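Local coordinates for PKS_KS domain-containing protein (Photorhabdus luminescens subsp. laumondii, PDB 6SMO), which probably acts as a beta-ketoacyl-ACP synthase that lengthens carrier-bound acyl chains, and here holds a pentaoxo dodecanal polyketide chain in its pocket, at residues Phe68-Gly73 and Ser229-Gly234; Gly136-Leu141 and Cys223-Gly228; Ala235-Glu240 and Gln245-Pro250; Ser330-Ser335 and Thr367-Ala372. All coordinates share one frame; numbering follows the deposited sequence.

Contact 1 (Phe68-Gly73 and Ser229-Gly234); sequences FGFKSG and SFEALG. With LKZ (3,5,7,9,11-pentakis(oxidanylidene)dodecanal), chain H.
The carboxylate of Glu231 meets the loop 68-73 at two consecutive backbone amides, an example of a helix side chain being read by the main chain of a loop. Lys71 N gives a hydrogen bond to Glu231 OE2 (3.2 Å, angle 155°), arriving from above the carboxylate, 63° out of its plane. The partner oxygen receives less: Ser72 N to Glu231 OE1 is a weak bond at 3.5 Å. Beneath the polar end, Phe70 CD1 lies 3.6 Å from Glu231 CG, so the aliphatic stem packs obliquely against the ring, whose plane is close to parallel (21°) with that of the carboxylate. Glu231 leaves the helix with CG anti to the backbone N and then bends at chi2, which brings both oxygens to the amides of Lys71 and Ser72. In the next shell, Phe70 is held by a backbone bond to Gly64 and packs on Ile227 and on Leu117 of the neighbouring Ketoacyl_synth_N chain. Helix 224-233 ends just beyond, in a Schellman motif with Gly234 as C-prime. Ser229 points away from the loop and brings OG to 3.2 Å from LKZ C4, so one helix serves both loop and polyketide pocket. Lys71 NZ stays 5.9 Å from Glu231 OE2. The grip is therefore made by neutral amides without a direct salt bridge, and would probably suit an ionised carboxylate.

Contact 2 (Gly136-Leu141 and Cys223-Gly228); sequences GMEECL and CPLSIG. With LKZ (3,5,7,9,11-pentakis(oxidanylidene)dodecanal), chain H.
Glu138 reaches Leu225 through a nearly straight chain: chi1 of -179° sets CG opposite the backbone N and chi2 of -159° continues the extension, carrying the carboxylate from helix 134-144 to the first turn of helix 224-233. That turn is a helix N-terminus in the thiolase fold, with Cys223 at the N-cap and Pro224 following. Leu225 N donates to Glu138 OE1 at 2.9 Å, but the angle of 126° makes the bond weak. The stronger polar partner of OE1 is His118 of the neighbouring Ketoacyl_synth_N chain, so a single oxygen joins two helices of one subunit to a second protein. The other oxygen is packed among carbons, with Glu138 OE2 3.3 Å from Pro224 CD and 3.6 Å from Cys223 CB. Glu138 and Leu225 side chains slide past each other in opposite directions, Glu138 CB lying beside Leu225 CD2. A helix N-terminus would probably stabilise negative charge on this carboxylate. Met137 packs on Trp133 and Leu225 on Val114 of that same neighbouring chain, which places the contact at the interface between the two proteins. On the pocket side, the second branch of Leu225 turns to the ligand, with CD1 3.2 Å from LKZ O24.

Contact 3 (Ala235-Glu240 and Gln245-Pro250); sequences ALSSRE and QAATCP
Arg239 reaches across to Ala246, Ala247 and Cys249, and its side chain can be followed outward as a case of one guanidinium meeting two carbonyls and a thiol sulfur. CB points toward the segment 245-250, and chi1 of 71° places CG between the backbone N and the carbonyl carbon. From CG to NE the chain is extended, which carries the guanidinium to the backbone of segment 245-250. There NH2 finds Ala246 O at the edge of the group, near its plane, in a weak hydrogen bond of 3.1 Å. The same nitrogen lies 3.5 Å from Cys249 SG, which approaches obliquely. NH1 makes a longer, weak bond to Ala247 O (3.4 Å), while its chief partner is Asp256 OD1, a salt bridge. Both segments belong to the long loop that joins helix 224-233 to strand 263-271 of the thiolase fold, and here it folds back on itself with Ser237 facing Ala247. Ser237 OG is 3.3 Å from Ala247 O and 3.9 Å from Ala247 CB, although its hydrogen bond goes to Asp256 OD1. Asp256 OD2 in turn accepts from Ser238 N, so one carboxylate supports the backbone and positions both donors. Beyond Ala247 the chain is held elsewhere, Thr248 OG1 bonding to Lys364 O and Thr248 O accepting a hydrogen bond from Asn396 ND2.

Contact 4 (Ser330-Ser335 and Thr367-Ala372); sequences SAHGSS and TGHALA. With LKZ (3,5,7,9,11-pentakis(oxidanylidene)dodecanal), chain H.
Two histidines, His332 and His369, bring their NE2 atoms to 3.7 Å without a direct hydrogen bond, and share a water instead. The two histidines, from the C-terminal half of the thiolase fold, and Cys191, from the N-terminal half, are consistent with the Cys-His-His triad of beta-ketoacyl synthases. The water lies 3.1 Å from His332 NE2 and 3.3 Å from His369 NE2, in the ring plane of the latter and at its edge. The rings cross steeply, with planes 81° apart and centroids 5.2 Å from each other. For His332, chi1 of -179° turns CG away from the backbone N and brings the ring end closer to His369 from the loop that follows strand 326-330. Ser334 adds a carbon contact, its CB 3.9 Å from His369 CD2. Behind these groups, Glu343 accepts the backbone N-H groups of His332 and Gly333, His369 is tied through its main chain to Val259 and Ala261, and Phe258 meets the His369 ring edge-to-face. The ligand oxygen O19 approaches His369 obliquely to the ring, 2.9 Å from NE2, and Leu371 CD2 lies 3.2 Å from that same oxygen.

How the contacts relate
The polyketide ties three of the four contacts together: contacts 1 and 2 both meet one part of its length from helix 224-233, while contact 4 meets O19, farther along the chain. Contacts 1 and 2 have centres 14 Å apart and touch directly, Phe68 CZ lying 3.4 Å from Pro224 CG. Contact 3 stands off the pocket, the Ser237 side chain being about 13 Å from the ligand, yet it bridges its neighbours. Leu236 CD1 packs 3.6 Å from Phe230 CB of contact 1, and Cys249 N probably bonds to Ser335 OG of contact 4 at 3.0 Å. Contacts 2 and 4 do not touch, their nearest atoms about 5 Å apart.

Contact 1 (Phe68-Gly73 and Ser229-Gly234)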
loop_
_atom_site.group_PDB
_atom_site.type_symbol
_atom_site.label_atom_id
_atom_site.label_comp_id
_atom_site.label_asym_id
_atom_site.label_seq_id
_atom_site.Cartn_x
_atom_site.Cartn_y
_atom_site.Cartn_z
ATOM N N PHE B 68 6.181 -6.764 -27.347
ATOM C CA PHE B 68 6.654 -7.454 -26.115
ATOM C C PHE B 68 6.280 -8.942 -26.131
ATOM O O PHE B 68 7.034 -9.742 -25.540
ATOM C CB PHE B 68 6.100 -6.754 -24.873
ATOM C CG PHE B 68 6.607 -5.346 -24.689
ATOM C CD1 PHE B 68 7.897 -5.113 -24.239
ATOM C CD2 PHE B 68 5.803 -4.255 -24.982
ATOM C CE1 PHE B 68 8.369 -3.819 -24.076
ATOM C CE2 PHE B 68 6.276 -2.961 -24.819
ATOM C CZ PHE B 68 7.558 -2.746 -24.367
ATOM N N GLY B 69 5.155 -9.299 -26.759
ATOM C CA GLY B 69 4.685 -10.694 -26.878
ATOM C C GLY B 69 3.861 -11.123 -25.677
ATOM O O GLY B 69 4.135 -12.212 -25.135
ATOM N N PHE B 70 2.889 -10.296 -25.274
ATOM C CA PHE B 70 1.878 -10.605 -24.228
ATOM C C PHE B 70 0.672 -11.286 -24.885
ATOM O O PHE B 70 0.321 -10.920 -26.024
ATOM C CB PHE B 70 1.432 -9.338 -23.490
ATOM C CG PHE B 70 2.533 -8.517 -22.864
ATOM C CD1 PHE B 70 3.573 -9.116 -22.169
ATOM C CD2 PHE B 70 2.508 -7.132 -22.942
ATOM C CE1 PHE B 70 4.573 -8.352 -21.587
ATOM C CE2 PHE B 70 3.508 -6.369 -22.357
ATOM C CZ PHE B 70 4.538 -6.979 -21.682
ATOM N N LYS B 71 0.055 -12.241 -24.181
ATOM C CA LYS B 71 -1.147 -12.991 -24.637
ATOM C C LYS B 71 -2.395 -12.109 -24.494
ATOM O O LYS B 71 -3.392 -12.390 -25.187
ATOM C CB LYS B 71 -1.289 -14.298 -23.850
ATOM C CG LYS B 71 -0.181 -15.314 -24.094
ATOM C CD LYS B 71 -0.166 -16.460 -23.104
ATOM C CE LYS B 71 -1.232 -17.500 -23.375
ATOM N NZ LYS B 71 -1.287 -18.519 -22.300
ATOM N N SER B 72 -2.340 -11.087 -23.633
ATOM C CA SER B 72 -3.431 -10.101 -23.396
ATOM C C SER B 72 -3.576 -9.177 -24.612
ATOM O O SER B 72 -2.538 -8.794 -25.190
ATOM C CB SER B 72 -3.177 -9.309 -22.138
ATOM O OG SER B 72 -4.223 -8.378 -21.902
ATOM N N GLY B 73 -4.819 -8.840 -24.976
ATOM C CA GLY B 73 -5.151 -7.912 -26.075
ATOM C C GLY B 73 -6.324 -7.006 -25.728
ATOM O O GLY B 73 -7.052 -6.613 -26.658
ATOM N N SER B 229 4.323 -7.697 -15.657
ATOM C CA SER B 229 4.424 -8.261 -14.284
ATOM C C SER B 229 3.242 -9.200 -14.016
ATOM O O SER B 229 3.482 -10.328 -13.545
ATOM C CB SER B 229 4.501 -7.170 -13.248
ATOM O OG SER B 229 3.301 -6.413 -13.218
ATOM N N PHE B 230 2.027 -8.749 -14.333
ATOM C CA PHE B 230 0.787 -9.543 -14.125
ATOM C C PHE B 230 0.717 -10.642 -15.184
ATOM O O PHE B 230 0.348 -11.771 -14.866
ATOM C CB PHE B 230 -0.440 -8.630 -14.137
ATOM C CG PHE B 230 -0.495 -7.634 -13.009
ATOM C CD1 PHE B 230 -0.586 -8.053 -11.695
ATOM C CD2 PHE B 230 -0.462 -6.275 -13.257
ATOM C CE1 PHE B 230 -0.636 -7.138 -10.658
ATOM C CE2 PHE B 230 -0.505 -5.363 -12.221
ATOM C CZ PHE B 230 -0.595 -5.795 -10.925
ATOM N N GLU B 231 1.076 -10.294 -16.414
ATOM C CA GLU B 231 1.137 -11.247 -17.555
ATOM C C GLU B 231 2.006 -12.448 -17.162
ATOM O O GLU B 231 1.532 -13.592 -17.313
ATOM C CB GLU B 231 1.684 -10.547 -18.800
ATOM C CG GLU B 231 1.786 -11.454 -20.011
ATOM C CD GLU B 231 0.470 -11.809 -20.678
ATOM O OE1 GLU B 231 -0.404 -10.924 -20.777
ATOM O OE2 GLU B 231 0.324 -12.973 -21.104
ATOM N N ALA B 232 3.224 -12.188 -16.674
ATOM C CA ALA B 232 4.215 -13.202 -16.236
ATOM C C ALA B 232 3.649 -14.026 -15.072
ATOM O O ALA B 232 3.898 -15.246 -15.040
ATOM C CB ALA B 232 5.509 -12.528 -15.851
ATOM N N LEU B 233 2.898 -13.378 -14.183
ATOM C CA LEU B 233 2.251 -14.001 -13.000
ATOM C C LEU B 233 1.088 -14.890 -13.456
ATOM O O LEU B 233 0.839 -15.907 -12.816
ATOM C CB LEU B 233 1.756 -12.848 -12.125
ATOM C CG LEU B 233 1.000 -13.226 -10.857
ATOM C CD1 LEU B 233 1.889 -14.006 -9.906
ATOM C CD2 LEU B 233 0.473 -11.979 -10.179
ATOM N N GLY B 234 0.423 -14.509 -14.544
ATOM C CA GLY B 234 -0.710 -15.245 -15.140
ATOM C C GLY B 234 -2.035 -14.846 -14.513
ATOM O O GLY B 234 -2.909 -15.724 -14.371
HETATM C C4 LKZ H . 3.649 -4.710 -10.504
HETATM C C5 LKZ H . 3.585 -4.409 -9.028
HETATM C C6 LKZ H . 2.440 -3.513 -8.544
HETATM C C7 LKZ H . 1.476 -4.351 -7.733
HETATM C C8 LKZ H . 0.277 -3.683 -7.050
HETATM C C10 LKZ H . -4.060 -6.592 -6.790
HETATM C C22 LKZ H . 4.673 -3.780 -11.124
HETATM C C11 LKZ H . -4.724 -5.460 -7.533
HETATM O O19 LKZ H . -5.131 -5.578 -8.675
HETATM C C3 LKZ H . -2.818 -5.952 -6.199
HETATM O O23 LKZ H . -2.590 -6.033 -5.005
HETATM C C2 LKZ H . -1.954 -5.097 -7.136
HETATM C C9 LKZ H . -0.598 -4.808 -6.489
HETATM O O20 LKZ H . -0.169 -5.510 -5.595
HETATM O O21 LKZ H . 1.630 -5.551 -7.674
HETATM O O22 LKZ H . 4.438 -4.851 -8.276
HETATM O O24 LKZ H . 5.833 -4.116 -11.311
HETATM C C23 LKZ H . 4.167 -2.401 -11.502
#

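Contact 2 (Gly136-Leu141 and Cys223-Gly228)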
loop_
_atom_site.group_PDB
_atom_site.type_symbol
_atom_site.label_atom_id
_atom_site.label_comp_id
_atom_site.label_asym_id
_atom_site.label_seq_id
_atom_site.Cartn_x
_atom_site.Cartn_y
_atom_site.Cartn_z
ATOM N N GLY B 136 6.803 6.369 -15.265
ATOM C CA GLY B 136 7.886 7.372 -15.222
ATOM C C GLY B 136 9.197 6.776 -14.735
ATOM O O GLY B 136 10.253 7.166 -15.269
ATOM N N MET B 137 9.133 5.868 -13.752
ATOM C CA MET B 137 10.310 5.166 -13.169
ATOM C C MET B 137 10.899 4.199 -14.205
ATOM O O MET B 137 12.140 4.158 -14.329
ATOM C CB MET B 137 9.926 4.389 -11.906
ATOM C CG MET B 137 9.591 5.280 -10.722
ATOM S SD MET B 137 9.448 4.371 -9.160
ATOM C CE MET B 137 7.734 3.854 -9.223
ATOM N N GLU B 138 10.041 3.453 -14.910
ATOM C CA GLU B 138 10.427 2.477 -15.966
ATOM C C GLU B 138 11.084 3.226 -17.133
ATOM O O GLU B 138 12.162 2.787 -17.583
ATOM C CB GLU B 138 9.200 1.696 -16.442
ATOM C CG GLU B 138 9.504 0.650 -17.502
ATOM C CD GLU B 138 8.307 0.216 -18.331
ATOM O OE1 GLU B 138 8.255 -0.967 -18.720
ATOM O OE2 GLU B 138 7.433 1.065 -18.593
ATOM N N GLU B 139 10.445 4.303 -17.602
ATOM C CA GLU B 139 10.905 5.142 -18.743
ATOM C C GLU B 139 12.273 5.753 -18.411
ATOM O O GLU B 139 13.133 5.789 -19.313
ATOM C CB GLU B 139 9.862 6.219 -19.055
ATOM C CG GLU B 139 10.176 7.043 -20.292
ATOM C CD GLU B 139 11.147 8.195 -20.084
ATOM O OE1 GLU B 139 11.176 8.753 -18.969
ATOM O OE2 GLU B 139 11.875 8.528 -21.041
ATOM N N CYS B 140 12.456 6.213 -17.169
ATOM C CA CYS B 140 13.721 6.798 -16.643
ATOM C C CYS B 140 14.843 5.753 -16.697
ATOM O O CYS B 140 15.940 6.097 -17.173
ATOM C CB CYS B 140 13.544 7.301 -15.215
ATOM S SG CYS B 140 15.089 7.837 -14.435
ATOM N N LEU B 141 14.562 4.530 -16.232
ATOM C CA LEU B 141 15.532 3.403 -16.116
ATOM C C LEU B 141 16.056 3.005 -17.503
ATOM O O LEU B 141 17.273 2.766 -17.622
ATOM C CB LEU B 141 14.840 2.224 -15.422
ATOM C CG LEU B 141 15.605 0.899 -15.402
ATOM C CD1 LEU B 141 16.932 1.034 -14.670
ATOM C CD2 LEU B 141 14.762 -0.196 -14.770
ATOM N N CYS B 223 1.628 0.381 -18.621
ATOM C CA CYS B 223 3.026 0.443 -19.078
ATOM C C CYS B 223 3.515 -0.995 -19.196
ATOM O O CYS B 223 2.949 -1.871 -18.572
ATOM C CB CYS B 223 3.907 1.247 -18.138
ATOM S SG CYS B 223 3.830 0.762 -16.399
ATOM N N PRO B 224 4.549 -1.275 -19.992
ATOM C CA PRO B 224 4.999 -2.654 -20.200
ATOM C C PRO B 224 5.389 -3.414 -18.921
ATOM O O PRO B 224 5.068 -4.586 -18.826
ATOM C CB PRO B 224 6.235 -2.499 -21.100
ATOM C CG PRO B 224 6.025 -1.178 -21.805
ATOM C CD PRO B 224 5.319 -0.308 -20.789
ATOM N N LEU B 225 6.076 -2.742 -17.990
ATOM C CA LEU B 225 6.550 -3.324 -16.701
ATOM C C LEU B 225 5.340 -3.828 -15.902
ATOM O O LEU B 225 5.337 -5.022 -15.540
ATOM C CB LEU B 225 7.375 -2.267 -15.949
ATOM C CG LEU B 225 7.325 -2.268 -14.419
ATOM C CD1 LEU B 225 7.732 -3.610 -13.829
ATOM C CD2 LEU B 225 8.220 -1.169 -13.868
ATOM N N SER B 226 4.342 -2.968 -15.677
ATOM C CA SER B 226 3.115 -3.267 -14.890
ATOM C C SER B 226 2.308 -4.385 -15.563
ATOM O O SER B 226 1.946 -5.345 -14.860
ATOM C CB SER B 226 2.282 -2.027 -14.690
ATOM O OG SER B 226 1.076 -2.327 -14.001
ATOM N N ILE B 227 2.041 -4.265 -16.867
ATOM C CA ILE B 227 1.232 -5.250 -17.652
ATOM C C ILE B 227 2.011 -6.571 -17.735
ATOM O O ILE B 227 1.386 -7.632 -17.545
ATOM C CB ILE B 227 0.862 -4.695 -19.045
ATOM C CG1 ILE B 227 -0.005 -3.436 -18.932
ATOM C CG2 ILE B 227 0.193 -5.770 -19.896
ATOM C CD1 ILE B 227 -0.458 -2.859 -20.256
ATOM N N GLY B 228 3.319 -6.499 -18.004
ATOM C CA GLY B 228 4.223 -7.661 -18.102
ATOM C C GLY B 228 4.341 -8.414 -16.786
ATOM O O GLY B 228 4.457 -9.656 -16.829
HETATM C C4 LKZ H . 3.649 -4.710 -10.504
HETATM C C5 LKZ H . 3.585 -4.409 -9.028
HETATM C C6 LKZ H . 2.440 -3.513 -8.544
HETATM C C7 LKZ H . 1.476 -4.351 -7.733
HETATM C C8 LKZ H . 0.277 -3.683 -7.050
HETATM C C10 LKZ H . -4.060 -6.592 -6.790
HETATM C C22 LKZ H . 4.673 -3.780 -11.124
HETATM C C11 LKZ H . -4.724 -5.460 -7.533
HETATM O O19 LKZ H . -5.131 -5.578 -8.675
HETATM C C3 LKZ H . -2.818 -5.952 -6.199
HETATM O O23 LKZ H . -2.590 -6.033 -5.005
HETATM C C2 LKZ H . -1.954 -5.097 -7.136
HETATM C C9 LKZ H . -0.598 -4.808 -6.489
HETATM O O20 LKZ H . -0.169 -5.510 -5.595
HETATM O O21 LKZ H . 1.630 -5.551 -7.674
HETATM O O22 LKZ H . 4.438 -4.851 -8.276
HETATM O O24 LKZ H . 5.833 -4.116 -11.311
HETATM C C23 LKZ H . 4.167 -2.401 -11.502
#

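Contact 3 (Ala235-Glu240 and Gln245-Pro250)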
loop_
_atom_site.group_PDB
_atom_site.type_symbol
_atom_site.label_atom_id
_atom_site.label_comp_id
_atom_site.label_asym_id
_atom_site.label_seq_id
_atom_site.Cartn_x
_atom_site.Cartn_y
_atom_site.Cartn_z
ATOM N N ALA B 235 -2.180 -13.565 -14.152
ATOM C CA ALA B 235 -3.384 -12.982 -13.513
ATOM C C ALA B 235 -4.258 -12.276 -14.559
ATOM O O ALA B 235 -5.456 -12.073 -14.277
ATOM C CB ALA B 235 -2.966 -12.037 -12.413
ATOM N N LEU B 236 -3.685 -11.917 -15.715
ATOM C CA LEU B 236 -4.399 -11.240 -16.835
ATOM C C LEU B 236 -5.145 -12.279 -17.679
ATOM O O LEU B 236 -4.687 -13.438 -17.740
ATOM C CB LEU B 236 -3.396 -10.457 -17.692
ATOM C CG LEU B 236 -3.519 -8.934 -17.639
ATOM C CD1 LEU B 236 -3.378 -8.415 -16.217
ATOM C CD2 LEU B 236 -2.486 -8.280 -18.543
ATOM N N SER B 237 -6.253 -11.864 -18.305
ATOM C CA SER B 237 -7.053 -12.668 -19.267
ATOM C C SER B 237 -6.211 -12.936 -20.520
ATOM O O SER B 237 -5.697 -11.959 -21.100
ATOM C CB SER B 237 -8.344 -11.969 -19.614
ATOM O OG SER B 237 -9.178 -12.805 -20.403
ATOM N N SER B 238 -6.072 -14.209 -20.908
ATOM C CA SER B 238 -5.168 -14.674 -21.995
ATOM C C SER B 238 -5.892 -15.592 -22.994
ATOM O O SER B 238 -5.208 -16.099 -23.906
ATOM C CB SER B 238 -3.963 -15.363 -21.407
ATOM O OG SER B 238 -4.350 -16.500 -20.651
ATOM N N ARG B 239 -7.208 -15.793 -22.855
ATOM C CA ARG B 239 -7.995 -16.695 -23.742
ATOM C C ARG B 239 -8.295 -15.965 -25.057
ATOM O O ARG B 239 -8.538 -14.741 -25.015
ATOM C CB ARG B 239 -9.266 -17.198 -23.043
ATOM C CG ARG B 239 -10.361 -16.158 -22.842
ATOM C CD ARG B 239 -11.612 -16.788 -22.252
ATOM N NE ARG B 239 -12.794 -15.944 -22.372
ATOM C CZ ARG B 239 -13.145 -14.977 -21.526
ATOM N NH1 ARG B 239 -12.397 -14.694 -20.471
ATOM N NH2 ARG B 239 -14.249 -14.283 -21.745
ATOM N N GLU B 240 -8.256 -16.694 -26.178
ATOM C CA GLU B 240 -8.545 -16.170 -27.541
ATOM C C GLU B 240 -10.035 -15.820 -27.629
ATOM O O GLU B 240 -10.862 -16.661 -27.225
ATOM C CB GLU B 240 -8.150 -17.191 -28.612
ATOM C CG GLU B 240 -6.648 -17.315 -28.811
ATOM C CD GLU B 240 -5.980 -16.116 -29.467
ATOM O OE1 GLU B 240 -6.574 -15.544 -30.404
ATOM O OE2 GLU B 240 -4.867 -15.755 -29.036
ATOM N N GLN B 245 -13.687 -6.975 -25.477
ATOM C CA GLN B 245 -14.483 -6.328 -24.397
ATOM C C GLN B 245 -15.060 -7.398 -23.461
ATOM O O GLN B 245 -15.287 -7.079 -22.277
ATOM C CB GLN B 245 -15.601 -5.469 -24.992
ATOM C CG GLN B 245 -15.094 -4.230 -25.715
ATOM C CD GLN B 245 -16.214 -3.325 -26.163
ATOM O OE1 GLN B 245 -17.298 -3.776 -26.528
ATOM N NE2 GLN B 245 -15.957 -2.027 -26.141
ATOM N N ALA B 246 -15.284 -8.615 -23.972
ATOM C CA ALA B 246 -15.859 -9.764 -23.231
ATOM C C ALA B 246 -14.791 -10.445 -22.363
ATOM O O ALA B 246 -15.174 -11.306 -21.546
ATOM C CB ALA B 246 -16.478 -10.741 -24.203
ATOM N N ALA B 247 -13.514 -10.079 -22.529
ATOM C CA ALA B 247 -12.354 -10.669 -21.814
ATOM C C ALA B 247 -12.523 -10.514 -20.297
ATOM O O ALA B 247 -12.074 -11.418 -19.564
ATOM C CB ALA B 247 -11.071 -10.032 -22.290
ATOM N N THR B 248 -13.136 -9.411 -19.850
ATOM C CA THR B 248 -13.532 -9.169 -18.433
ATOM C C THR B 248 -15.012 -9.543 -18.273
ATOM O O THR B 248 -15.872 -8.788 -18.769
ATOM C CB THR B 248 -13.199 -7.739 -17.977
ATOM O OG1 THR B 248 -13.729 -7.564 -16.662
ATOM C CG2 THR B 248 -13.736 -6.650 -18.882
ATOM N N CYS B 249 -15.285 -10.683 -17.627
ATOM C CA CYS B 249 -16.644 -11.250 -17.406
ATOM C C CYS B 249 -16.744 -11.802 -15.985
ATOM O O CYS B 249 -16.610 -13.006 -15.773
ATOM C CB CYS B 249 -16.951 -12.337 -18.431
ATOM S SG CYS B 249 -15.630 -13.562 -18.612
ATOM N N PRO B 250 -16.960 -10.936 -14.968
ATOM C CA PRO B 250 -17.063 -11.373 -13.574
ATOM C C PRO B 250 -18.219 -12.352 -13.310
ATOM O O PRO B 250 -19.311 -12.111 -13.796
ATOM C CB PRO B 250 -17.303 -10.071 -12.791
ATOM C CG PRO B 250 -16.785 -8.980 -13.703
ATOM C CD PRO B 250 -17.081 -9.476 -15.102
#

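Contact 4 (Ser330-Ser335 and Thr367-Ala372)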
loop_
_atom_site.group_PDB
_atom_site.type_symbol
_atom_site.label_atom_id
_atom_site.label_comp_id
_atom_site.label_asym_id
_atom_site.label_seq_id
_atom_site.Cartn_x
_atom_site.Cartn_y
_atom_site.Cartn_z
ATOM N N SER B 330 -21.542 -3.892 -3.757
ATOM C CA SER B 330 -20.596 -3.519 -4.842
ATOM C C SER B 330 -19.318 -4.352 -4.694
ATOM O O SER B 330 -18.351 -3.854 -4.088
ATOM C CB SER B 330 -20.295 -2.041 -4.827
ATOM O OG SER B 330 -19.318 -1.712 -5.805
ATOM N N ALA B 331 -19.318 -5.580 -5.221
ATOM C CA ALA B 331 -18.223 -6.565 -5.052
ATOM C C ALA B 331 -16.988 -6.118 -5.842
ATOM O O ALA B 331 -17.141 -5.334 -6.801
ATOM C CB ALA B 331 -18.677 -7.938 -5.478
ATOM N N HIS B 332 -15.834 -6.666 -5.455
ATOM C CA HIS B 332 -14.524 -6.393 -6.095
ATOM C C HIS B 332 -14.572 -6.880 -7.542
ATOM O O HIS B 332 -14.213 -6.093 -8.416
ATOM C CB HIS B 332 -13.442 -7.095 -5.271
ATOM C CG HIS B 332 -12.054 -6.906 -5.763
ATOM N ND1 HIS B 332 -11.329 -5.791 -5.478
ATOM C CD2 HIS B 332 -11.256 -7.699 -6.496
ATOM C CE1 HIS B 332 -10.145 -5.892 -6.028
ATOM N NE2 HIS B 332 -10.077 -7.049 -6.656
ATOM N N GLY B 333 -15.040 -8.115 -7.759
ATOM C CA GLY B 333 -15.283 -8.697 -9.096
ATOM C C GLY B 333 -14.173 -8.534 -10.119
ATOM O O GLY B 333 -14.466 -7.951 -11.160
ATOM N N SER B 334 -12.951 -8.988 -9.845
ATOM C CA SER B 334 -11.823 -8.842 -10.809
ATOM C C SER B 334 -11.986 -9.686 -12.088
ATOM O O SER B 334 -11.325 -9.372 -13.085
ATOM C CB SER B 334 -10.492 -9.056 -10.153
ATOM O OG SER B 334 -10.454 -10.291 -9.475
ATOM N N SER B 335 -12.771 -10.759 -12.030
ATOM C CA SER B 335 -13.005 -11.704 -13.156
ATOM C C SER B 335 -11.838 -12.695 -13.266
ATOM O O SER B 335 -11.559 -13.157 -14.389
ATOM C CB SER B 335 -13.246 -10.975 -14.459
ATOM O OG SER B 335 -13.651 -11.879 -15.478
ATOM N N THR B 367 -15.162 -1.273 -16.809
ATOM C CA THR B 367 -13.979 -0.400 -16.573
ATOM C C THR B 367 -12.668 -1.188 -16.699
ATOM O O THR B 367 -11.652 -0.566 -17.066
ATOM C CB THR B 367 -14.038 0.259 -15.188
ATOM O OG1 THR B 367 -14.303 -0.756 -14.219
ATOM C CG2 THR B 367 -15.088 1.346 -15.095
ATOM N N GLY B 368 -12.684 -2.490 -16.396
ATOM C CA GLY B 368 -11.464 -3.291 -16.178
ATOM C C GLY B 368 -10.920 -3.045 -14.782
ATOM O O GLY B 368 -11.657 -2.457 -13.965
ATOM N N HIS B 369 -9.679 -3.466 -14.533
ATOM C CA HIS B 369 -9.059 -3.386 -13.186
ATOM C C HIS B 369 -7.979 -2.301 -13.130
ATOM O O HIS B 369 -6.941 -2.470 -13.755
ATOM C CB HIS B 369 -8.545 -4.774 -12.776
ATOM C CG HIS B 369 -8.337 -4.945 -11.309
ATOM N ND1 HIS B 369 -8.403 -3.902 -10.431
ATOM C CD2 HIS B 369 -8.033 -6.026 -10.572
ATOM C CE1 HIS B 369 -8.163 -4.330 -9.218
ATOM N NE2 HIS B 369 -7.941 -5.624 -9.279
ATOM N N ALA B 370 -8.222 -1.265 -12.331
ATOM C CA ALA B 370 -7.311 -0.113 -12.151
ATOM C C ALA B 370 -6.578 -0.236 -10.814
ATOM O O ALA B 370 -6.122 0.780 -10.315
ATOM C CB ALA B 370 -8.079 1.178 -12.255
ATOM N N LEU B 371 -6.537 -1.446 -10.259
ATOM C CA LEU B 371 -5.840 -1.765 -8.987
ATOM C C LEU B 371 -6.437 -0.934 -7.853
ATOM O O LEU B 371 -7.614 -1.121 -7.562
ATOM C CB LEU B 371 -4.324 -1.585 -9.116
ATOM C CG LEU B 371 -3.701 -2.008 -10.445
ATOM C CD1 LEU B 371 -2.191 -1.905 -10.386
ATOM C CD2 LEU B 371 -4.115 -3.414 -10.835
ATOM N N ALA B 372 -5.623 -0.095 -7.214
ATOM C CA ALA B 372 -6.072 0.776 -6.106
ATOM C C ALA B 372 -7.160 1.728 -6.606
ATOM O O ALA B 372 -8.158 1.899 -5.903
ATOM C CB ALA B 372 -4.898 1.555 -5.586
HETATM C C4 LKZ H . 3.649 -4.710 -10.504
HETATM C C5 LKZ H . 3.585 -4.409 -9.028
HETATM C C6 LKZ H . 2.440 -3.513 -8.544
HETATM C C7 LKZ H . 1.476 -4.351 -7.733
HETATM C C8 LKZ H . 0.277 -3.683 -7.050
HETATM C C10 LKZ H . -4.060 -6.592 -6.790
HETATM C C22 LKZ H . 4.673 -3.780 -11.124
HETATM C C11 LKZ H . -4.724 -5.460 -7.533
HETATM O O19 LKZ H . -5.131 -5.578 -8.675
HETATM C C3 LKZ H . -2.818 -5.952 -6.199
HETATM O O23 LKZ H . -2.590 -6.033 -5.005
HETATM C C2 LKZ H . -1.954 -5.097 -7.136
HETATM C C9 LKZ H . -0.598 -4.808 -6.489
HETATM O O20 LKZ H . -0.169 -5.510 -5.595
HETATM O O21 LKZ H . 1.630 -5.551 -7.674
HETATM O O22 LKZ H . 4.438 -4.851 -8.276
HETATM O O24 LKZ H . 5.833 -4.116 -11.311
HETATM C C23 LKZ H . 4.167 -2.401 -11.502
HETATM O O HOH W 1 -7.322 -8.261 -7.481
#